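Local coordinates for putative exported protein (Bacteroides fragilis, PDB 3FZX), which is of unknown function but binds calcium and has a YmcC-like barrel fold related to LolA and LolB, consistent with a role in lipid binding, at residues N13-Q18 with V38-E43. Numbering follows the deposited sequence.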
# COMPACT_ATOMS: atom_id res chain seq x y z
N ASN A 13 11.44 9.40 -12.43
CA ASN A 13 10.17 10.01 -12.72
C ASN A 13 9.95 10.50 -14.15
O ASN A 13 8.94 11.12 -14.40
CB ASN A 13 9.88 11.08 -11.65
CG ASN A 13 11.01 12.03 -11.47
OD1 ASN A 13 11.08 13.00 -12.19
ND2 ASN A 13 11.91 11.77 -10.51
N GLN A 14 10.84 10.20 -15.10
CA GLN A 14 10.59 10.51 -16.52
C GLN A 14 9.98 9.30 -17.19
O GLN A 14 10.55 8.22 -17.11
CB GLN A 14 11.89 10.82 -17.28
CG GLN A 14 12.77 11.85 -16.64
CD GLN A 14 13.99 12.22 -17.50
OE1 GLN A 14 14.18 11.72 -18.63
NE2 GLN A 14 14.82 13.09 -16.96
N GLU A 15 8.86 9.47 -17.89
CA GLU A 15 8.22 8.35 -18.59
C GLU A 15 9.21 7.65 -19.49
O GLU A 15 9.96 8.30 -20.19
CB GLU A 15 7.02 8.84 -19.44
CG GLU A 15 5.83 9.24 -18.59
CD GLU A 15 4.57 9.58 -19.38
OE1 GLU A 15 4.63 9.64 -20.64
OE2 GLU A 15 3.53 9.80 -18.70
N GLY A 16 9.21 6.32 -19.46
CA GLY A 16 10.12 5.53 -20.29
C GLY A 16 11.46 5.27 -19.63
O GLY A 16 12.17 4.37 -20.05
N GLU A 17 11.84 6.02 -18.59
CA GLU A 17 13.15 5.83 -17.95
C GLU A 17 13.23 4.43 -17.35
O GLU A 17 12.23 3.93 -16.85
CB GLU A 17 13.41 6.89 -16.86
CG GLU A 17 14.76 6.73 -16.16
CD GLU A 17 15.13 7.87 -15.25
OE1 GLU A 17 14.36 8.85 -15.15
OE2 GLU A 17 16.22 7.78 -14.64
N GLN A 18 14.43 3.84 -17.39
CA GLN A 18 14.66 2.44 -16.99
C GLN A 18 15.91 2.32 -16.11
O GLN A 18 16.97 2.79 -16.47
CB GLN A 18 14.83 1.61 -18.26
CG GLN A 18 14.29 0.23 -18.15
CD GLN A 18 14.24 -0.46 -19.48
OE1 GLN A 18 15.07 -1.32 -19.78
NE2 GLN A 18 13.27 -0.07 -20.31
N VAL A 38 9.57 3.36 -15.79
CA VAL A 38 8.54 4.35 -15.50
C VAL A 38 7.48 4.29 -16.60
O VAL A 38 7.79 4.54 -17.77
CB VAL A 38 9.12 5.77 -15.42
CG1 VAL A 38 7.97 6.81 -15.29
CG2 VAL A 38 10.11 5.90 -14.27
N ASP A 39 6.26 3.91 -16.24
CA ASP A 39 5.14 3.79 -17.19
C ASP A 39 4.42 5.12 -17.32
O ASP A 39 4.20 5.59 -18.41
CB ASP A 39 4.13 2.73 -16.72
CG ASP A 39 3.20 2.26 -17.86
OD1 ASP A 39 3.71 1.65 -18.82
OD2 ASP A 39 1.96 2.45 -17.78
N GLN A 40 4.09 5.75 -16.20
CA GLN A 40 3.36 7.02 -16.22
C GLN A 40 3.71 7.88 -15.03
O GLN A 40 3.91 7.37 -13.94
CB GLN A 40 1.85 6.74 -16.19
CG GLN A 40 1.23 6.33 -17.54
CD GLN A 40 1.39 7.41 -18.62
OE1 GLN A 40 1.16 8.60 -18.37
NE2 GLN A 40 1.77 6.99 -19.83
N ALA A 41 3.79 9.19 -15.23
CA ALA A 41 3.97 10.15 -14.14
C ALA A 41 2.74 11.03 -14.16
O ALA A 41 2.38 11.54 -15.21
CB ALA A 41 5.19 10.95 -14.32
N TYR A 42 2.08 11.19 -13.01
CA TYR A 42 0.88 12.01 -12.87
C TYR A 42 1.14 13.13 -11.86
O TYR A 42 1.74 12.90 -10.81
CB TYR A 42 -0.27 11.16 -12.34
CG TYR A 42 -0.62 9.97 -13.21
CD1 TYR A 42 -1.51 10.09 -14.26
CD2 TYR A 42 -0.05 8.72 -12.97
CE1 TYR A 42 -1.84 8.99 -15.06
CE2 TYR A 42 -0.37 7.62 -13.77
CZ TYR A 42 -1.27 7.76 -14.81
OH TYR A 42 -1.59 6.68 -15.60
N GLU A 43 0.62 14.31 -12.15
CA GLU A 43 0.79 15.45 -11.27
C GLU A 43 -0.46 15.70 -10.48
O GLU A 43 -1.56 15.70 -11.03
CB GLU A 43 1.14 16.69 -12.10
CG GLU A 43 2.60 16.65 -12.59
CD GLU A 43 2.81 17.34 -13.94
OE1 GLU A 43 1.93 18.10 -14.40
OE2 GLU A 43 3.89 17.12 -14.53
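G16 and E17 meet V38 through their backbones, where a type II beta turn, Q14 to E17, leads into the first strand of an antiparallel beta barrel and rests on strand 30-44. Two hydrogen bonds join them: G16 N donates one to V38 O (2.8 Å), and V38 N donates one to E17 O (2.9 Å); both are close to straight. The turn is closed by E17 N bonding to Q14 O. G16 suits its third position, since at phi 88° a CB would collide with the carbonyl oxygen of E15.

The packing centres on V38, a compact branched residue whose side chain lies against one face of the turn. Q14 O comes closest, 3.3 Å from V38 CB. V38 CG1, anti to the backbone N (chi1 173°), comes 3.7 Å from E15 CA, while P12 and V50 of strand 47-58 also touch the V38 side chain. Further along the strand, small A41 lets the backbone of N13 pass close, with A41 CB 3.8 Å from N13 O. The CB of N13 points away from this strand, and its amide ND2 bonds to N192 OD1.

A polar fringe lies at the exposed edge. A long, flexible, charged side chain suits E15 here: extended beyond CG, it lies across the strand near Q40, its carboxylate turned 69° from the Q40 amide plane, too steeply for the two to stack. A long, weak ion pair links this carboxylate to K137 of the second subunit. Beneath it is the classic bulge in which D39 and Q40 sit opposite V51, and there E15 CG passes 4.0 Å from D39 O.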